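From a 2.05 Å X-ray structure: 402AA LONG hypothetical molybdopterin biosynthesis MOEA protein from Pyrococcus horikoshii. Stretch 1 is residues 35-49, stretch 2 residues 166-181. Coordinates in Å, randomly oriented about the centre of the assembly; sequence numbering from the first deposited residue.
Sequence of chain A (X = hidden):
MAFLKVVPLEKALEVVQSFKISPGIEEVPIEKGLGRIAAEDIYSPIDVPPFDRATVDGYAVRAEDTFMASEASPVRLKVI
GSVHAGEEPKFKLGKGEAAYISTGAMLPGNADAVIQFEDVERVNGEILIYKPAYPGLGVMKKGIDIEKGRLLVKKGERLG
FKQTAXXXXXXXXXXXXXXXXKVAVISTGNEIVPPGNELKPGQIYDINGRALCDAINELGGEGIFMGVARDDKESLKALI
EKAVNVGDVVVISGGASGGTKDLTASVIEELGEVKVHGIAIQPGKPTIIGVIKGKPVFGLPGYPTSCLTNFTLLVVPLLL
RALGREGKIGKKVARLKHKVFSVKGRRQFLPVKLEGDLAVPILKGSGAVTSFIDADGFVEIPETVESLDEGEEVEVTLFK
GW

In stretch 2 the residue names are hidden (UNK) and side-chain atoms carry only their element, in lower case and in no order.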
# COMPACT_ATOMS: atom_id res chain seq x y z
N GLY A 35 -5.17 -1.09 -6.57
CA GLY A 35 -5.60 -0.43 -5.35
C GLY A 35 -5.84 -1.34 -4.17
O GLY A 35 -5.83 -0.89 -3.02
N ARG A 36 -6.07 -2.63 -4.42
CA ARG A 36 -6.32 -3.58 -3.33
C ARG A 36 -5.04 -3.99 -2.62
O ARG A 36 -3.93 -3.74 -3.09
CB ARG A 36 -7.05 -4.81 -3.87
CG ARG A 36 -8.38 -4.49 -4.55
CD ARG A 36 -9.37 -3.82 -3.58
NE ARG A 36 -9.80 -4.72 -2.51
CZ ARG A 36 -10.89 -5.47 -2.56
NH1 ARG A 36 -11.67 -5.45 -3.64
NH2 ARG A 36 -11.21 -6.26 -1.54
N ILE A 37 -5.20 -4.62 -1.46
CA ILE A 37 -4.06 -5.06 -0.65
C ILE A 37 -3.94 -6.58 -0.68
O ILE A 37 -4.90 -7.29 -0.35
CB ILE A 37 -4.24 -4.63 0.83
CG1 ILE A 37 -4.48 -3.12 0.91
CG2 ILE A 37 -3.02 -5.03 1.63
CD1 ILE A 37 -3.34 -2.28 0.40
N ALA A 38 -2.77 -7.08 -1.08
CA ALA A 38 -2.53 -8.53 -1.15
C ALA A 38 -2.72 -9.18 0.22
O ALA A 38 -2.10 -8.77 1.20
CB ALA A 38 -1.11 -8.79 -1.67
N ALA A 39 -3.57 -10.21 0.27
CA ALA A 39 -3.83 -10.90 1.53
C ALA A 39 -2.74 -11.91 1.91
O ALA A 39 -2.71 -12.40 3.03
CB ALA A 39 -5.19 -11.60 1.47
N GLU A 40 -1.84 -12.21 0.97
CA GLU A 40 -0.75 -13.14 1.25
C GLU A 40 0.35 -13.02 0.21
O GLU A 40 0.14 -12.46 -0.88
CB GLU A 40 -1.25 -14.58 1.29
CG GLU A 40 -1.95 -15.05 0.04
CD GLU A 40 -2.36 -16.52 0.12
OE1 GLU A 40 -2.89 -16.94 1.17
OE2 GLU A 40 -2.16 -17.24 -0.88
N ASP A 41 1.53 -13.53 0.55
CA ASP A 41 2.66 -13.49 -0.37
C ASP A 41 2.25 -14.21 -1.65
O ASP A 41 1.42 -15.12 -1.62
CB ASP A 41 3.88 -14.19 0.23
CG ASP A 41 4.34 -13.57 1.54
OD1 ASP A 41 4.44 -12.33 1.63
OD2 ASP A 41 4.61 -14.34 2.49
N ILE A 42 2.83 -13.79 -2.77
CA ILE A 42 2.57 -14.42 -4.06
C ILE A 42 3.93 -14.71 -4.68
O ILE A 42 4.76 -13.82 -4.82
CB ILE A 42 1.79 -13.49 -5.01
CG1 ILE A 42 0.48 -13.06 -4.35
CG2 ILE A 42 1.51 -14.22 -6.32
CD1 ILE A 42 -0.32 -12.07 -5.17
N TYR A 43 4.14 -15.97 -5.05
CA TYR A 43 5.40 -16.40 -5.65
C TYR A 43 5.19 -16.73 -7.12
O TYR A 43 4.12 -17.21 -7.50
CB TYR A 43 5.92 -17.62 -4.88
CG TYR A 43 6.19 -17.34 -3.41
CD1 TYR A 43 7.42 -16.84 -2.99
CD2 TYR A 43 5.20 -17.56 -2.45
CE1 TYR A 43 7.66 -16.57 -1.64
CE2 TYR A 43 5.43 -17.28 -1.10
CZ TYR A 43 6.66 -16.79 -0.71
OH TYR A 43 6.90 -16.51 0.62
N SER A 44 6.18 -16.46 -7.96
CA SER A 44 6.01 -16.73 -9.38
C SER A 44 5.69 -18.20 -9.64
O SER A 44 6.41 -19.08 -9.19
CB SER A 44 7.26 -16.35 -10.17
OG SER A 44 7.01 -16.53 -11.56
N PRO A 45 4.60 -18.47 -10.38
CA PRO A 45 4.18 -19.82 -10.71
C PRO A 45 4.92 -20.36 -11.94
O PRO A 45 4.78 -21.53 -12.29
CB PRO A 45 2.69 -19.66 -10.98
CG PRO A 45 2.66 -18.33 -11.66
CD PRO A 45 3.59 -17.49 -10.82
N ILE A 46 5.70 -19.51 -12.60
CA ILE A 46 6.44 -19.95 -13.79
C ILE A 46 7.80 -19.29 -13.88
O ILE A 46 8.08 -18.30 -13.19
CB ILE A 46 5.70 -19.57 -15.10
CG1 ILE A 46 5.56 -18.05 -15.18
CG2 ILE A 46 4.34 -20.25 -15.16
CD1 ILE A 46 5.18 -17.54 -16.55
N ASP A 47 8.65 -19.85 -14.74
CA ASP A 47 9.97 -19.31 -15.00
C ASP A 47 9.76 -18.22 -16.05
O ASP A 47 8.92 -18.36 -16.93
CB ASP A 47 10.91 -20.36 -15.60
CG ASP A 47 11.50 -21.30 -14.57
OD1 ASP A 47 12.15 -20.81 -13.62
OD2 ASP A 47 11.32 -22.53 -14.72
N VAL A 48 10.56 -17.16 -15.97
CA VAL A 48 10.50 -16.07 -16.93
C VAL A 48 11.92 -15.79 -17.42
O VAL A 48 12.79 -15.47 -16.62
CB VAL A 48 9.96 -14.77 -16.29
CG1 VAL A 48 9.87 -13.69 -17.35
CG2 VAL A 48 8.61 -15.03 -15.63
N PRO A 49 12.17 -15.94 -18.73
CA PRO A 49 11.20 -16.38 -19.74
C PRO A 49 10.85 -17.84 -19.49
O PRO A 49 11.59 -18.55 -18.82
CB PRO A 49 11.95 -16.16 -21.06
CG PRO A 49 13.39 -16.41 -20.67
CD PRO A 49 13.49 -15.69 -19.34
N UNK A 166 2.88 -7.23 -13.26
CA UNK A 166 3.77 -8.33 -12.90
C UNK A 166 3.00 -9.63 -12.76
O UNK A 166 3.41 -10.66 -13.30
c UNK A 166 6.08 -8.61 -9.76
c UNK A 166 4.49 -8.03 -11.58
c UNK A 166 5.43 -9.11 -11.04
c UNK A 166 6.49 -9.47 -12.08
N UNK A 167 1.88 -9.58 -12.03
CA UNK A 167 1.07 -10.78 -11.85
C UNK A 167 0.56 -11.25 -13.20
O UNK A 167 0.54 -12.45 -13.48
c UNK A 167 -0.83 -9.86 -8.57
c UNK A 167 1.05 -11.49 -8.89
c UNK A 167 0.37 -10.24 -9.44
c UNK A 167 -0.09 -10.50 -10.88
N UNK A 168 0.15 -10.31 -14.05
CA UNK A 168 -0.33 -10.67 -15.38
C UNK A 168 0.79 -11.35 -16.16
O UNK A 168 0.58 -12.35 -16.84
c UNK A 168 -0.78 -9.42 -16.13
o UNK A 168 -1.11 -9.73 -17.48
N UNK A 169 1.99 -10.79 -16.05
CA UNK A 169 3.17 -11.30 -16.75
C UNK A 169 3.47 -12.77 -16.44
O UNK A 169 4.09 -13.45 -17.25
c UNK A 169 4.38 -10.43 -16.41
N UNK A 170 3.04 -13.25 -15.28
CA UNK A 170 3.28 -14.65 -14.94
C UNK A 170 2.03 -15.52 -15.07
O UNK A 170 2.00 -16.64 -14.56
c UNK A 170 2.95 -14.20 -12.48
c UNK A 170 5.24 -14.08 -13.49
c UNK A 170 3.89 -14.78 -13.53
N UNK A 171 1.01 -15.01 -15.75
CA UNK A 171 -0.20 -15.79 -15.97
C UNK A 171 -1.26 -15.77 -14.88
O UNK A 171 -2.27 -16.48 -14.98
N UNK A 172 -1.05 -14.98 -13.84
CA UNK A 172 -2.01 -14.89 -12.74
C UNK A 172 -3.18 -14.00 -13.14
O UNK A 172 -2.99 -12.84 -13.51
c UNK A 172 0.58 -14.87 -9.84
c UNK A 172 -0.34 -15.38 -10.92
c UNK A 172 -2.34 -13.96 -10.40
c UNK A 172 -1.31 -14.33 -11.47
N UNK A 173 -4.40 -14.52 -13.08
CA UNK A 173 -5.56 -13.71 -13.44
C UNK A 173 -6.55 -13.55 -12.27
O UNK A 173 -7.61 -12.94 -12.43
n UNK A 173 -8.17 -15.74 -14.99
c UNK A 173 -7.02 -15.57 -14.34
c UNK A 173 -6.26 -14.31 -14.66
o UNK A 173 -6.58 -16.39 -13.54
N UNK A 174 -6.20 -14.09 -11.11
CA UNK A 174 -7.01 -13.98 -9.90
C UNK A 174 -6.07 -13.78 -8.73
O UNK A 174 -5.08 -14.49 -8.59
n UNK A 174 -10.10 -18.89 -9.33
c UNK A 174 -9.18 -17.85 -9.88
c UNK A 174 -7.84 -15.25 -9.66
c UNK A 174 -9.92 -16.55 -10.16
c UNK A 174 -8.96 -15.46 -10.65
N UNK A 175 -6.39 -12.81 -7.87
CA UNK A 175 -5.53 -12.53 -6.73
C UNK A 175 -6.31 -12.42 -5.41
O UNK A 175 -7.42 -11.88 -5.37
c UNK A 175 -3.80 -10.95 -5.80
c UNK A 175 -4.72 -11.24 -6.98
c UNK A 175 -5.65 -10.07 -7.24
N UNK A 176 -5.74 -12.96 -4.35
CA UNK A 176 -6.36 -12.93 -3.03
C UNK A 176 -6.03 -11.63 -2.32
O UNK A 176 -4.87 -11.34 -2.02
c UNK A 176 -6.60 -17.90 -2.12
c UNK A 176 -5.87 -14.11 -2.19
n UNK A 176 -6.20 -19.00 -1.21
c UNK A 176 -6.43 -15.46 -2.64
c UNK A 176 -5.96 -16.58 -1.73
N UNK A 177 -7.06 -10.85 -2.05
CA UNK A 177 -6.86 -9.58 -1.37
C UNK A 177 -7.73 -9.49 -0.12
O UNK A 177 -8.72 -10.21 0.02
c UNK A 177 -6.24 -8.41 -3.51
c UNK A 177 -8.63 -8.48 -2.77
c UNK A 177 -7.18 -8.40 -2.31
N UNK A 178 -7.34 -8.62 0.80
CA UNK A 178 -8.11 -8.44 2.03
C UNK A 178 -9.40 -7.73 1.69
O UNK A 178 -9.42 -6.83 0.84
c UNK A 178 -7.34 -7.58 3.03
c UNK A 178 -4.18 -9.54 5.17
c UNK A 178 -4.92 -7.87 3.60
c UNK A 178 -6.52 -9.35 4.60
c UNK A 178 -3.89 -8.49 4.31
c UNK A 178 -6.24 -8.29 3.74
c UNK A 178 -5.50 -9.98 5.31
N UNK A 179 -10.50 -8.15 2.31
CA UNK A 179 -11.76 -7.46 2.11
C UNK A 179 -11.53 -6.14 2.84
O UNK A 179 -10.69 -6.07 3.73
n UNK A 179 -15.76 -10.42 0.23
c UNK A 179 -14.41 -10.25 2.70
c UNK A 179 -13.30 -9.50 1.99
n UNK A 179 -14.75 -11.49 2.00
c UNK A 179 -12.92 -8.24 2.74
n UNK A 179 -15.65 -12.72 0.28
c UNK A 179 -15.38 -11.54 0.84
N UNK A 180 -12.25 -5.10 2.46
CA UNK A 180 -12.04 -3.81 3.11
C UNK A 180 -12.70 -3.74 4.48
O UNK A 180 -13.90 -3.97 4.61
c UNK A 180 -11.82 -2.57 0.89
n UNK A 180 -12.20 -0.31 -2.17
c UNK A 180 -12.57 -2.68 2.21
c UNK A 180 -12.42 -1.50 0.00
c UNK A 180 -11.62 -1.35 -1.29
N UNK A 181 -11.91 -3.45 5.52
CA UNK A 181 -12.44 -3.34 6.89
C UNK A 181 -13.47 -2.21 6.88
O UNK A 181 -13.16 -1.09 6.46
c UNK A 181 -11.21 -2.98 7.71
c UNK A 181 -10.07 -3.50 6.89
c UNK A 181 -10.47 -3.14 5.50
O HOH W 1 -7.90 -4.93 -0.38
O HOH W 2 -2.34 -12.66 -2.47
O HOH W 3 -4.13 -19.61 1.00

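Position 166 has four side-chain carbons forked at the second, and none reaches stretch 1: Leu-166, in a helix that begins earlier in the chain. Position 167 has the same fork, and one tip meets Ile-42; this is Leu-167, whose apolar end suits a buried site. Leu-167 CD2 lies 3.8 Å from Ile-42 CG2. Position 168, one carbon then one oxygen, is Ser-168, exposed and out of reach. The single carbon of 169 makes it Ala-169.

At 170 one carbon carries two more, a compact wedge pointing toward stretch 1, and this is Val-170. Its CG1 lies 3.6 Å from Ser-44 OG and 4.1 Å from Val-48 CG2, its CG2 3.7 Å from Pro-45 CD, and its CB 4.0 Å from Ile-46 CG1. Position 171 has no side-chain atoms: Gly-171, whose backbone angles would jam a CB against the preceding carbonyl oxygen.

Position 172 has four carbons forked at the first, one arm two carbons long: Ile-172. The long arm extends CD1 to 3.7 Å from Ile-42 CG2 and 4.1 Å from Pro-45 CD. Position 173, two carbons with an oxygen and a nitrogen on the second, is Asn-173, exposed and distant. Position 174 has four carbons in a row ending in nitrogen and lies out of reach of stretch 1: Lys-174, whose charged end suits an exposed site.

Position 175, one carbon bearing two, is Val-175, with CG2 3.7 Å from Ile-42 CD1. Position 176 repeats the four-carbon chain and terminal nitrogen: Lys-176. Its NZ stands 4.4 Å from Glu-40 OE2, beyond a salt bridge, while a water links NZ to Glu-40 OE1. Position 177 has one carbon carrying two more, which is Val-177; its CG2 lies over one face of the Arg-36 guanidinium, 3.6 Å from Arg-36 NH2.

One carbon followed by a six-carbon ring makes 178 Phe-178. Ala-39 CA sits over its face, 3.8 Å from the ring centroid, a CH-pi contact that suits a flat aromatic. At 179, three carbons, a nitrogen and a carbon with two nitrogens define Arg-179, whose CA-to-CB bond points away from stretch 1. Position 180 has four carbons in a row ending in nitrogen, the last carbon over the opposite guanidinium face of Arg-36: Lys-180. Its CE lies 4.0 Å from Arg-36 NE. Three carbons closing onto the backbone nitrogen make 181 Pro-181, out of reach.

The contact joins backbone pairing to apolar packing. Phe-178 N donates to Ile-37 O (3.0 Å) and Ala-39 N to Lys-176 O (2.9 Å), while Arg-36 NH2 donates to Phe-178 O at 3.0 Å. Farther along, Ile-42, Pro-45 and Ile-46 pack against Leu-167, Val-170, Ile-172 and Val-175, and the two stretches together bury 872 Å².

Stretch 2, residues 166-181: LLSAVGINKVKVFRKP
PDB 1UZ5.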